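Local atomic coordinates of L-amino acid deaminase (Proteus vulgaris, PDB entry 5HXW), a protein that probably oxidises L-amino acids to their keto acids by oxidative deamination, using a bound flavin-adenine dinucleotide as cofactor. Residues P258-G268 with T292-P303; M358-L367 with I387-A395. All blocks are in the same frame, centred on the assembly; numbering follows the deposited sequence.

Interaction 1 of 2, residues P258-G268 with T292-P303; sequences PAYQSQQLISG and TYATSPRVIVAP. With FAD (flavin-adenine dinucleotide), chain G.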
loop_
_atom_site.group_PDB
_atom_site.type_symbol
_atom_site.label_atom_id
_atom_site.label_comp_id
_atom_site.label_asym_id
_atom_site.label_seq_id
_atom_site.Cartn_x
_atom_site.Cartn_y
_atom_site.Cartn_z
ATOM N N PRO A 258 -1.061 -12.849 -5.527
ATOM C CA PRO A 258 -1.184 -12.573 -4.095
ATOM C C PRO A 258 0.121 -12.769 -3.317
ATOM O O PRO A 258 0.933 -13.632 -3.655
ATOM C CB PRO A 258 -2.241 -13.580 -3.629
ATOM C CG PRO A 258 -2.170 -14.685 -4.620
ATOM C CD PRO A 258 -1.892 -14.001 -5.924
ATOM N N ALA A 259 0.304 -11.939 -2.295
ATOM C CA ALA A 259 1.406 -12.057 -1.346
ATOM C C ALA A 259 0.876 -11.793 0.060
ATOM O O ALA A 259 -0.045 -10.993 0.242
ATOM C CB ALA A 259 2.512 -11.079 -1.697
ATOM N N TYR A 260 1.453 -12.468 1.046
ATOM C CA TYR A 260 1.039 -12.320 2.437
ATOM C C TYR A 260 2.217 -12.047 3.361
ATOM O O TYR A 260 3.314 -12.576 3.159
ATOM C CB TYR A 260 0.281 -13.565 2.904
ATOM C CG TYR A 260 -1.145 -13.608 2.425
ATOM C CD1 TYR A 260 -1.477 -14.186 1.192
ATOM C CD2 TYR A 260 -2.175 -13.059 3.196
ATOM C CE1 TYR A 260 -2.793 -14.218 0.744
ATOM C CE2 TYR A 260 -3.494 -13.093 2.759
ATOM C CZ TYR A 260 -3.796 -13.669 1.535
ATOM O OH TYR A 260 -5.100 -13.700 1.103
ATOM N N GLN A 261 1.975 -11.211 4.368
ATOM C CA GLN A 261 2.960 -10.925 5.406
ATOM C C GLN A 261 2.279 -10.679 6.746
ATOM O O GLN A 261 1.338 -9.885 6.847
ATOM C CB GLN A 261 3.837 -9.731 5.025
ATOM C CG GLN A 261 5.037 -9.533 5.942
ATOM C CD GLN A 261 5.844 -8.294 5.612
ATOM O OE1 GLN A 261 5.295 -7.230 5.315
ATOM N NE2 GLN A 261 7.163 -8.427 5.666
ATOM N N SER A 262 2.769 -11.379 7.765
ATOM C CA SER A 262 2.295 -11.202 9.128
ATOM C C SER A 262 2.882 -9.935 9.742
ATOM O O SER A 262 4.039 -9.580 9.484
ATOM C CB SER A 262 2.647 -12.422 9.971
ATOM O OG SER A 262 2.022 -13.586 9.461
ATOM N N GLN A 263 2.060 -9.251 10.533
ATOM C CA GLN A 263 2.461 -8.046 11.263
ATOM C C GLN A 263 2.027 -8.145 12.726
ATOM O O GLN A 263 1.025 -8.796 13.047
ATOM C CB GLN A 263 1.840 -6.795 10.636
ATOM C CG GLN A 263 2.223 -6.502 9.191
ATOM C CD GLN A 263 3.615 -5.914 9.030
ATOM O OE1 GLN A 263 4.072 -5.107 9.847
ATOM N NE2 GLN A 263 4.296 -6.309 7.958
ATOM N N GLN A 264 2.788 -7.495 13.606
ATOM C CA GLN A 264 2.429 -7.399 15.023
ATOM C C GLN A 264 2.716 -6.015 15.615
ATOM O O GLN A 264 3.498 -5.235 15.061
ATOM C CB GLN A 264 3.066 -8.531 15.854
ATOM C CG GLN A 264 4.587 -8.523 15.920
ATOM C CD GLN A 264 5.187 -9.816 16.442
ATOM O OE1 GLN A 264 4.541 -10.585 17.158
ATOM N NE2 GLN A 264 6.441 -10.056 16.089
ATOM N N LEU A 265 2.058 -5.730 16.737
ATOM C CA LEU A 265 2.152 -4.450 17.425
ATOM C C LEU A 265 2.393 -4.694 18.910
ATOM O O LEU A 265 1.637 -5.428 19.557
ATOM C CB LEU A 265 0.856 -3.660 17.229
ATOM C CG LEU A 265 0.948 -2.148 17.025
ATOM C CD1 LEU A 265 0.922 -1.810 15.539
ATOM C CD2 LEU A 265 -0.200 -1.464 17.751
ATOM N N ILE A 266 3.457 -4.091 19.437
ATOM C CA ILE A 266 3.806 -4.209 20.862
ATOM C C ILE A 266 3.836 -2.857 21.574
ATOM O O ILE A 266 4.034 -1.814 20.941
ATOM C CB ILE A 266 5.130 -4.986 21.106
ATOM C CG1 ILE A 266 6.294 -4.382 20.302
ATOM C CG2 ILE A 266 4.932 -6.471 20.816
ATOM C CD1 ILE A 266 7.671 -4.827 20.750
ATOM N N SER A 267 3.633 -2.896 22.888
ATOM C CA SER A 267 3.640 -1.704 23.737
ATOM C C SER A 267 5.030 -1.071 23.866
ATOM O O SER A 267 6.054 -1.728 23.638
ATOM C CB SER A 267 3.071 -2.039 25.117
ATOM O OG SER A 267 3.836 -3.050 25.748
ATOM N N GLY A 268 5.047 0.210 24.232
ATOM C CA GLY A 268 6.282 0.973 24.390
ATOM C C GLY A 268 7.107 0.640 25.620
ATOM O O GLY A 268 6.802 -0.305 26.363
ATOM N N THR A 292 3.830 3.273 21.008
ATOM C CA THR A 292 3.789 1.829 20.716
ATOM C C THR A 292 4.707 1.487 19.532
ATOM O O THR A 292 5.100 2.376 18.769
ATOM C CB THR A 292 2.350 1.309 20.453
ATOM O OG1 THR A 292 1.808 1.928 19.281
ATOM C CG2 THR A 292 1.434 1.583 21.645
ATOM N N TYR A 293 5.050 0.205 19.392
ATOM C CA TYR A 293 5.986 -0.239 18.356
ATOM C C TYR A 293 5.403 -1.282 17.413
ATOM O O TYR A 293 4.838 -2.293 17.849
ATOM C CB TYR A 293 7.286 -0.754 18.985
ATOM C CG TYR A 293 8.193 0.345 19.478
ATOM C CD1 TYR A 293 7.972 0.959 20.719
ATOM C CD2 TYR A 293 9.277 0.781 18.706
ATOM C CE1 TYR A 293 8.798 1.976 21.172
ATOM C CE2 TYR A 293 10.115 1.796 19.158
ATOM C CZ TYR A 293 9.869 2.389 20.388
ATOM O OH TYR A 293 10.686 3.394 20.847
ATOM N N ALA A 294 5.543 -1.010 16.118
ATOM C CA ALA A 294 5.181 -1.947 15.059
ATOM C C ALA A 294 6.410 -2.758 14.675
ATOM O O ALA A 294 7.488 -2.197 14.464
ATOM C CB ALA A 294 4.636 -1.196 13.854
ATOM N N THR A 295 6.248 -4.077 14.605
ATOM C CA THR A 295 7.334 -4.990 14.220
ATOM C C THR A 295 6.823 -6.152 13.351
ATOM O O THR A 295 5.672 -6.578 13.490
ATOM C CB THR A 295 8.160 -5.480 15.448
ATOM O OG1 THR A 295 9.155 -6.425 15.032
ATOM C CG2 THR A 295 7.280 -6.104 16.533
ATOM N N SER A 296 7.681 -6.635 12.447
ATOM C CA SER A 296 7.347 -7.735 11.528
ATOM C C SER A 296 8.576 -8.523 11.057
ATOM O O SER A 296 9.691 -7.986 11.081
ATOM C CB SER A 296 6.589 -7.208 10.305
ATOM O OG SER A 296 7.417 -6.399 9.484
ATOM N N PRO A 297 8.375 -9.795 10.624
ATOM C CA PRO A 297 9.438 -10.535 9.926
ATOM C C PRO A 297 9.632 -10.018 8.500
ATOM O O PRO A 297 8.758 -9.319 7.972
ATOM C CB PRO A 297 8.907 -11.975 9.888
ATOM C CG PRO A 297 7.788 -12.024 10.873
ATOM C CD PRO A 297 7.196 -10.652 10.854
ATOM N N ARG A 298 10.766 -10.356 7.890
ATOM C CA ARG A 298 11.037 -9.978 6.499
ATOM C C ARG A 298 10.265 -10.841 5.491
ATOM O O ARG A 298 10.017 -10.401 4.367
ATOM C CB ARG A 298 12.549 -9.988 6.195
ATOM C CG ARG A 298 13.171 -11.358 5.965
ATOM C CD ARG A 298 14.650 -11.266 5.622
ATOM N NE ARG A 298 15.504 -11.466 6.795
ATOM C CZ ARG A 298 15.857 -12.654 7.295
ATOM N NH1 ARG A 298 16.643 -12.713 8.364
ATOM N NH2 ARG A 298 15.430 -13.785 6.739
ATOM N N VAL A 299 9.874 -12.043 5.925
ATOM C CA VAL A 299 9.335 -13.104 5.061
ATOM C C VAL A 299 7.977 -12.761 4.430
ATOM O O VAL A 299 6.992 -12.517 5.135
ATOM C CB VAL A 299 9.285 -14.464 5.814
ATOM C CG1 VAL A 299 8.644 -15.553 4.964
ATOM C CG2 VAL A 299 10.684 -14.895 6.241
ATOM N N ILE A 300 7.960 -12.738 3.097
ATOM C CA ILE A 300 6.740 -12.594 2.295
ATOM C C ILE A 300 6.305 -13.981 1.805
ATOM O O ILE A 300 7.099 -14.718 1.214
ATOM C CB ILE A 300 6.943 -11.636 1.083
ATOM C CG1 ILE A 300 7.552 -10.280 1.507
ATOM C CG2 ILE A 300 5.656 -11.462 0.278
ATOM C CD1 ILE A 300 6.661 -9.361 2.327
ATOM N N VAL A 301 5.045 -14.328 2.065
ATOM C CA VAL A 301 4.480 -15.613 1.658
ATOM C C VAL A 301 3.633 -15.423 0.398
ATOM O O VAL A 301 2.649 -14.685 0.414
ATOM C CB VAL A 301 3.664 -16.268 2.811
ATOM C CG1 VAL A 301 2.826 -17.436 2.314
ATOM C CG2 VAL A 301 4.588 -16.738 3.924
ATOM N N ALA A 302 4.035 -16.077 -0.692
ATOM C CA ALA A 302 3.242 -16.094 -1.923
ATOM C C ALA A 302 2.471 -17.415 -2.057
ATOM O O ALA A 302 3.080 -18.462 -2.327
ATOM C CB ALA A 302 4.117 -15.835 -3.147
ATOM N N PRO A 303 1.134 -17.375 -1.849
ATOM C CA PRO A 303 0.335 -18.595 -2.012
ATOM C C PRO A 303 0.160 -18.968 -3.480
ATOM O O PRO A 303 0.098 -18.086 -4.341
ATOM C CB PRO A 303 -1.013 -18.231 -1.385
ATOM C CG PRO A 303 -1.104 -16.748 -1.498
ATOM C CD PRO A 303 0.302 -16.218 -1.454
HETATM P PA FAD G . -6.728 -1.398 -0.289
HETATM O O1A FAD G . -6.851 -2.877 -0.021
HETATM O O2A FAD G . -6.288 -0.501 0.828
HETATM O O5B FAD G . -8.134 -0.859 -0.839
HETATM C C5B FAD G . -8.885 -1.598 -1.792
HETATM C C4B FAD G . -10.336 -1.570 -1.361
HETATM O O4B FAD G . -11.180 -1.828 -2.480
HETATM C C3B FAD G . -10.634 -2.641 -0.324
HETATM O O3B FAD G . -11.137 -1.977 0.838
HETATM C C2B FAD G . -11.686 -3.528 -0.975
HETATM O O2B FAD G . -12.692 -3.952 -0.055
HETATM C C1B FAD G . -12.276 -2.629 -2.044
HETATM N N9A FAD G . -12.853 -3.342 -3.206
HETATM C C8A FAD G . -12.238 -4.272 -3.965
HETATM N N7A FAD G . -13.047 -4.707 -4.959
HETATM C C5A FAD G . -14.211 -4.045 -4.840
HETATM C C6A FAD G . -15.502 -4.023 -5.567
HETATM N N6A FAD G . -15.684 -4.825 -6.639
HETATM N N1A FAD G . -16.471 -3.178 -5.130
HETATM C C2A FAD G . -16.285 -2.369 -4.065
HETATM N N3A FAD G . -15.136 -2.339 -3.354
HETATM C C4A FAD G . -14.081 -3.135 -3.689
HETATM N N1 FAD G . 2.946 0.657 2.225
HETATM C C2 FAD G . 3.831 1.602 2.627
HETATM O O2 FAD G . 3.869 2.676 1.991
HETATM N N3 FAD G . 4.662 1.412 3.673
HETATM C C4 FAD G . 4.667 0.272 4.394
HETATM O O4 FAD G . 5.450 0.133 5.365
HETATM C C4X FAD G . 3.716 -0.814 4.016
HETATM N N5 FAD G . 3.646 -1.995 4.679
HETATM C C5X FAD G . 2.777 -2.974 4.305
HETATM C C6 FAD G . 2.721 -4.184 5.007
HETATM C C7 FAD G . 1.820 -5.185 4.636
HETATM C C7M FAD G . 1.789 -6.477 5.416
HETATM C C8 FAD G . 0.907 -4.954 3.473
HETATM C C8M FAD G . -0.099 -5.967 3.001
HETATM C C9 FAD G . 0.964 -3.756 2.780
HETATM C C9A FAD G . 1.859 -2.754 3.144
HETATM N N10 FAD G . 1.902 -1.522 2.440
HETATM C C10 FAD G . 2.834 -0.540 2.851
HETATM C "C1'" FAD G . 1.042 -1.297 1.271
HETATM C "C2'" FAD G . -0.250 -0.532 1.441
HETATM O "O2'" FAD G . -1.026 -1.124 2.484
HETATM C "C3'" FAD G . -1.012 -0.668 0.124
HETATM O "O3'" FAD G . -0.136 -0.555 -1.019
HETATM C "C4'" FAD G . -2.158 0.334 0.014
HETATM O "O4'" FAD G . -3.074 0.198 1.117
HETATM C "C5'" FAD G . -2.895 0.099 -1.292
HETATM O "O5'" FAD G . -4.133 0.785 -1.233
HETATM P P FAD G . -5.376 0.302 -2.114
HETATM O O1P FAD G . -6.471 1.296 -1.853
HETATM O O2P FAD G . -4.905 0.087 -3.526
HETATM O O3P FAD G . -5.745 -1.158 -1.537
HETATM O O HOH W 1 1.089 -15.717 -5.623
#

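Interaction 2 of 2, residues M358-L367 with I387-A395; sequences MTALPDLPEL and IDQWSGAMA. With FAD (flavin-adenine dinucleotide), chain G.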
loop_
_atom_site.group_PDB
_atom_site.type_symbol
_atom_site.label_atom_id
_atom_site.label_comp_id
_atom_site.label_asym_id
_atom_site.label_seq_id
_atom_site.Cartn_x
_atom_site.Cartn_y
_atom_site.Cartn_z
ATOM N N MET A 358 -11.979 -11.032 3.880
ATOM C CA MET A 358 -10.809 -11.912 3.924
ATOM C C MET A 358 -10.667 -12.482 5.331
ATOM O O MET A 358 -10.897 -11.775 6.319
ATOM C CB MET A 358 -9.532 -11.170 3.516
ATOM C CG MET A 358 -9.600 -10.477 2.159
ATOM S SD MET A 358 -8.027 -9.837 1.545
ATOM C CE MET A 358 -7.580 -8.642 2.807
ATOM N N THR A 359 -10.311 -13.762 5.407
ATOM C CA THR A 359 -10.254 -14.490 6.679
ATOM C C THR A 359 -8.850 -15.035 6.977
ATOM O O THR A 359 -8.686 -15.921 7.824
ATOM C CB THR A 359 -11.299 -15.638 6.734
ATOM O OG1 THR A 359 -11.091 -16.535 5.637
ATOM C CG2 THR A 359 -12.731 -15.101 6.689
ATOM N N ALA A 360 -7.845 -14.487 6.291
ATOM C CA ALA A 360 -6.451 -14.918 6.435
ATOM C C ALA A 360 -5.890 -14.611 7.828
ATOM O O ALA A 360 -6.046 -13.499 8.336
ATOM C CB ALA A 360 -5.589 -14.282 5.357
ATOM N N LEU A 361 -5.251 -15.608 8.432
ATOM C CA LEU A 361 -4.708 -15.491 9.787
ATOM C C LEU A 361 -3.191 -15.264 9.812
ATOM O O LEU A 361 -2.475 -15.803 8.964
ATOM C CB LEU A 361 -5.063 -16.729 10.626
ATOM C CG LEU A 361 -6.526 -17.011 10.992
ATOM C CD1 LEU A 361 -6.638 -18.382 11.640
ATOM C CD2 LEU A 361 -7.122 -15.938 11.898
ATOM N N PRO A 362 -2.697 -14.462 10.785
ATOM C CA PRO A 362 -1.253 -14.317 10.988
ATOM C C PRO A 362 -0.584 -15.621 11.422
ATOM O O PRO A 362 -1.165 -16.394 12.195
ATOM C CB PRO A 362 -1.156 -13.283 12.115
ATOM C CG PRO A 362 -2.489 -13.302 12.784
ATOM C CD PRO A 362 -3.452 -13.550 11.666
ATOM N N ASP A 363 0.621 -15.855 10.906
ATOM C CA ASP A 363 1.458 -16.981 11.318
ATOM C C ASP A 363 2.028 -16.675 12.710
ATOM O O ASP A 363 2.950 -15.859 12.854
ATOM C CB ASP A 363 2.567 -17.215 10.280
ATOM C CG ASP A 363 3.341 -18.516 10.499
ATOM O OD1 ASP A 363 3.125 -19.225 11.506
ATOM O OD2 ASP A 363 4.194 -18.827 9.643
ATOM N N LEU A 364 1.454 -17.321 13.726
ATOM C CA LEU A 364 1.783 -17.035 15.135
ATOM C C LEU A 364 3.165 -17.533 15.605
ATOM O O LEU A 364 3.833 -16.804 16.345
ATOM C CB LEU A 364 0.663 -17.484 16.096
ATOM C CG LEU A 364 -0.722 -16.820 16.039
ATOM C CD1 LEU A 364 -1.689 -17.513 16.986
ATOM C CD2 LEU A 364 -0.675 -15.329 16.347
ATOM N N PRO A 365 3.592 -18.761 15.197
ATOM C CA PRO A 365 4.993 -19.146 15.459
ATOM C C PRO A 365 6.045 -18.244 14.799
ATOM O O PRO A 365 7.074 -17.964 15.420
ATOM C CB PRO A 365 5.077 -20.568 14.894
ATOM C CG PRO A 365 3.698 -21.097 15.041
ATOM C CD PRO A 365 2.800 -19.929 14.753
ATOM N N GLU A 366 5.778 -17.800 13.566
ATOM C CA GLU A 366 6.669 -16.899 12.814
ATOM C C GLU A 366 6.832 -15.544 13.511
ATOM O O GLU A 366 7.955 -15.052 13.649
ATOM C CB GLU A 366 6.159 -16.712 11.376
ATOM C CG GLU A 366 7.036 -15.875 10.446
ATOM C CD GLU A 366 8.279 -16.608 9.967
ATOM O OE1 GLU A 366 8.151 -17.680 9.331
ATOM O OE2 GLU A 366 9.393 -16.101 10.220
ATOM N N LEU A 367 5.708 -14.966 13.948
ATOM C CA LEU A 367 5.682 -13.698 14.686
ATOM C C LEU A 367 6.342 -13.783 16.062
ATOM O O LEU A 367 6.916 -12.799 16.535
ATOM C CB LEU A 367 4.247 -13.179 14.836
ATOM C CG LEU A 367 3.538 -12.551 13.630
ATOM C CD1 LEU A 367 2.054 -12.394 13.918
ATOM C CD2 LEU A 367 4.142 -11.211 13.219
ATOM N N ILE A 387 -0.068 -6.179 21.628
ATOM C CA ILE A 387 -1.322 -5.434 21.403
ATOM C C ILE A 387 -2.192 -6.074 20.306
ATOM O O ILE A 387 -3.357 -6.399 20.554
ATOM C CB ILE A 387 -1.069 -3.924 21.129
ATOM C CG1 ILE A 387 -0.433 -3.255 22.358
ATOM C CG2 ILE A 387 -2.361 -3.201 20.741
ATOM C CD1 ILE A 387 0.294 -1.959 22.064
ATOM N N ASP A 388 -1.626 -6.248 19.109
ATOM C CA ASP A 388 -2.367 -6.770 17.957
ATOM C C ASP A 388 -1.482 -7.568 16.997
ATOM O O ASP A 388 -0.310 -7.236 16.800
ATOM C CB ASP A 388 -3.064 -5.624 17.207
ATOM C CG ASP A 388 -4.251 -6.091 16.359
ATOM O OD1 ASP A 388 -4.577 -7.302 16.334
ATOM O OD2 ASP A 388 -4.873 -5.222 15.711
ATOM N N GLN A 389 -2.062 -8.618 16.413
ATOM C CA GLN A 389 -1.392 -9.478 15.432
ATOM C C GLN A 389 -2.329 -9.757 14.259
ATOM O O GLN A 389 -3.455 -10.223 14.455
ATOM C CB GLN A 389 -0.959 -10.803 16.067
ATOM C CG GLN A 389 0.206 -10.711 17.039
ATOM C CD GLN A 389 0.563 -12.052 17.653
ATOM O OE1 GLN A 389 -0.258 -12.687 18.312
ATOM N NE2 GLN A 389 1.800 -12.478 17.452
ATOM N N TRP A 390 -1.863 -9.466 13.046
ATOM C CA TRP A 390 -2.671 -9.656 11.839
ATOM C C TRP A 390 -1.854 -10.115 10.626
ATOM O O TRP A 390 -0.617 -10.073 10.639
ATOM C CB TRP A 390 -3.460 -8.381 11.514
ATOM C CG TRP A 390 -2.600 -7.225 11.073
ATOM C CD1 TRP A 390 -2.235 -6.919 9.791
ATOM C CD2 TRP A 390 -2.006 -6.224 11.908
ATOM N NE1 TRP A 390 -1.446 -5.796 9.775
ATOM C CE2 TRP A 390 -1.294 -5.340 11.057
ATOM C CE3 TRP A 390 -2.007 -5.980 13.292
ATOM C CZ2 TRP A 390 -0.580 -4.233 11.544
ATOM C CZ3 TRP A 390 -1.296 -4.873 13.780
ATOM C CH2 TRP A 390 -0.592 -4.015 12.902
ATOM N N SER A 391 -2.567 -10.565 9.592
ATOM C CA SER A 391 -1.989 -10.848 8.285
ATOM C C SER A 391 -2.413 -9.766 7.288
ATOM O O SER A 391 -3.543 -9.272 7.345
ATOM C CB SER A 391 -2.433 -12.223 7.804
ATOM O OG SER A 391 -1.813 -12.558 6.577
ATOM N N GLY A 392 -1.503 -9.395 6.389
ATOM C CA GLY A 392 -1.794 -8.414 5.344
ATOM C C GLY A 392 -1.584 -8.968 3.946
ATOM O O GLY A 392 -0.509 -9.503 3.644
ATOM N N ALA A 393 -2.602 -8.814 3.093
ATOM C CA ALA A 393 -2.585 -9.329 1.715
ATOM C C ALA A 393 -2.235 -8.262 0.681
ATOM O O ALA A 393 -2.896 -7.227 0.602
ATOM C CB ALA A 393 -3.926 -9.962 1.369
ATOM N N MET A 394 -1.199 -8.534 -0.113
ATOM C CA MET A 394 -0.820 -7.687 -1.254
ATOM C C MET A 394 -1.161 -8.373 -2.579
ATOM O O MET A 394 -1.459 -9.572 -2.618
ATOM C CB MET A 394 0.685 -7.393 -1.255
ATOM C CG MET A 394 1.267 -6.876 0.042
ATOM S SD MET A 394 2.969 -7.431 0.228
ATOM C CE MET A 394 2.997 -7.844 1.967
ATOM N N ALA A 395 -1.119 -7.588 -3.654
ATOM C CA ALA A 395 -1.115 -8.090 -5.024
ATOM C C ALA A 395 -0.052 -7.307 -5.782
ATOM O O ALA A 395 -0.135 -6.080 -5.900
ATOM C CB ALA A 395 -2.483 -7.940 -5.671
HETATM P PA FAD G . -6.728 -1.398 -0.289
HETATM O O1A FAD G . -6.851 -2.877 -0.021
HETATM O O2A FAD G . -6.288 -0.501 0.828
HETATM O O5B FAD G . -8.134 -0.859 -0.839
HETATM C C5B FAD G . -8.885 -1.598 -1.792
HETATM C C4B FAD G . -10.336 -1.570 -1.361
HETATM O O4B FAD G . -11.180 -1.828 -2.480
HETATM C C3B FAD G . -10.634 -2.641 -0.324
HETATM O O3B FAD G . -11.137 -1.977 0.838
HETATM C C2B FAD G . -11.686 -3.528 -0.975
HETATM O O2B FAD G . -12.692 -3.952 -0.055
HETATM C C1B FAD G . -12.276 -2.629 -2.044
HETATM N N9A FAD G . -12.853 -3.342 -3.206
HETATM C C8A FAD G . -12.238 -4.272 -3.965
HETATM N N7A FAD G . -13.047 -4.707 -4.959
HETATM C C5A FAD G . -14.211 -4.045 -4.840
HETATM C C6A FAD G . -15.502 -4.023 -5.567
HETATM N N6A FAD G . -15.684 -4.825 -6.639
HETATM N N1A FAD G . -16.471 -3.178 -5.130
HETATM C C2A FAD G . -16.285 -2.369 -4.065
HETATM N N3A FAD G . -15.136 -2.339 -3.354
HETATM C C4A FAD G . -14.081 -3.135 -3.689
HETATM N N1 FAD G . 2.946 0.657 2.225
HETATM C C2 FAD G . 3.831 1.602 2.627
HETATM O O2 FAD G . 3.869 2.676 1.991
HETATM N N3 FAD G . 4.662 1.412 3.673
HETATM C C4 FAD G . 4.667 0.272 4.394
HETATM O O4 FAD G . 5.450 0.133 5.365
HETATM C C4X FAD G . 3.716 -0.814 4.016
HETATM N N5 FAD G . 3.646 -1.995 4.679
HETATM C C5X FAD G . 2.777 -2.974 4.305
HETATM C C6 FAD G . 2.721 -4.184 5.007
HETATM C C7 FAD G . 1.820 -5.185 4.636
HETATM C C7M FAD G . 1.789 -6.477 5.416
HETATM C C8 FAD G . 0.907 -4.954 3.473
HETATM C C8M FAD G . -0.099 -5.967 3.001
HETATM C C9 FAD G . 0.964 -3.756 2.780
HETATM C C9A FAD G . 1.859 -2.754 3.144
HETATM N N10 FAD G . 1.902 -1.522 2.440
HETATM C C10 FAD G . 2.834 -0.540 2.851
HETATM C "C1'" FAD G . 1.042 -1.297 1.271
HETATM C "C2'" FAD G . -0.250 -0.532 1.441
HETATM O "O2'" FAD G . -1.026 -1.124 2.484
HETATM C "C3'" FAD G . -1.012 -0.668 0.124
HETATM O "O3'" FAD G . -0.136 -0.555 -1.019
HETATM C "C4'" FAD G . -2.158 0.334 0.014
HETATM O "O4'" FAD G . -3.074 0.198 1.117
HETATM C "C5'" FAD G . -2.895 0.099 -1.292
HETATM O "O5'" FAD G . -4.133 0.785 -1.233
HETATM P P FAD G . -5.376 0.302 -2.114
HETATM O O1P FAD G . -6.471 1.296 -1.853
HETATM O O2P FAD G . -4.905 0.087 -3.526
HETATM O O3P FAD G . -5.745 -1.158 -1.537
#

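Interaction 1 of 2, residues P258-G268 with T292-P303
Gln264 and Thr295 form a hydrogen-bonded antiparallel pair, Thr295 N reaching Gln264 O at 3.0 Å. Ile266 with Tyr293 makes a second such pair, with Tyr293 N 2.7 Å from Ile266 O. Between them, the non-hydrogen-bonded pair Leu265 and Ala294 meets on the other face of the sheet, Leu265 CD1 to Ala294 CB 4.1 Å. The side chains of Gln264 and Thr295 run side by side; with CG tucked over its own backbone (chi1 64°), Gln264 brings CG within 3.7 Å of Thr295 CG2, and its NE2 continues to a hydrogen bond with Leu367 O. This is the compact, buried stretch. The loose side is the break at residues 296-299, where Arg298 turns outward to the surface and the register slips by two. Here the extended Gln261 side chain reaches across Ile300, its CD 3.5 Å from Ile300 CD1. Its OE1 lies 3.6 Å from flavin C7M, and Ala259, Gln261, Ile300 and Ala302 line a pocket holding a cetyl-trimethyl-ammonium detergent. Pairing resumes once, at the partly exposed Tyr260 and Val301. Pro303 CG sits at the edge of the Tyr260 ring, 3.7 Å from CD1, and a water bridges Pro258 O and Pro303 O. Strand 257-266 thus lies between strands 293-303 and 386-396, with 283-287 and 326-329 extending the sheet beyond 293-303.

Interaction 2 of 2, residues M358-L367 with I387-A395
Gln389 holds CG anti to its carbonyl carbon (chi1 -72°) and runs on extended (chi2 179°), which carries its amide to Leu364 and Leu367; Leu367, its CG likewise anti to the carbonyl carbon (chi1 -75°), lies alongside it, the two side chains running antiparallel. The loop 358-363 and the first turn of helix 364-377 here pack on strand 386-396 of the mixed sheet, in a protein of the FAD-dependent oxidoreductase (DAO) family. Leu367 CD1 lies 3.5 Å from Gln389 NE2. Leu364 crosses the glutamine at about a right angle, with CD2 3.3 Å from Gln389 OE1. Both approaches are packing of leucine methyls on the amide, whose NE2 has a weak hydrogen bond to Gln264 OE1 on the next strand. Leu364 itself lies on the surface. Asp363 occupies the N-cap position of helix 364-377, and its backbone O accepts a hydrogen bond from Leu367 N in the first turn; Asp363 N is hydrogen-bonded to Ser262 OG.

Further along, the Pro362 ring rests on the strand backbone rather than on a side chain: its CG is 3.6 Å from Gln389 O, and its CB faces Trp390 C. Ser391 meets the loop through CB, 3.7 Å from Pro362 N. At the far end, packing thins to Met358 SD against Ala393 CB at 4.1 Å. The two segments meet by van der Waals packing alone.

Gln389, Ser391 and Ala393 direct their CB atoms to the loop, whereas Trp390 turns away from it and hydrogen-bonds through NE1 to Arg78 O. Ile387 and Asp388 both face Leu265, a classic beta bulge. Beside the cofactor, Gly392 C comes within 3.5 Å of flavin C8M. Met394 CG meets the same methyl at 3.4 Å.

How the interactions relate
The two interactions, with centres about 7 Å apart, share one mixed sheet in which strands 257-266 and 386-396 are antiparallel neighbours. Both segments of interaction 1 precede those of interaction 2 in the sequence. They are joined directly by probable backbone hydrogen bonds, Ala259 O to Met394 N at 2.7 Å and Leu265 O to Ile387 N at 2.8 Å, and by packing of Tyr260 CD2 against Ser391 OG at 3.4 Å. Strands 257-266 and 386-396 border the methyl-bearing end of the isoalloxazine, at C7M and C8M respectively, while strand 293-303 and the segment 358-367 pack on these two strands.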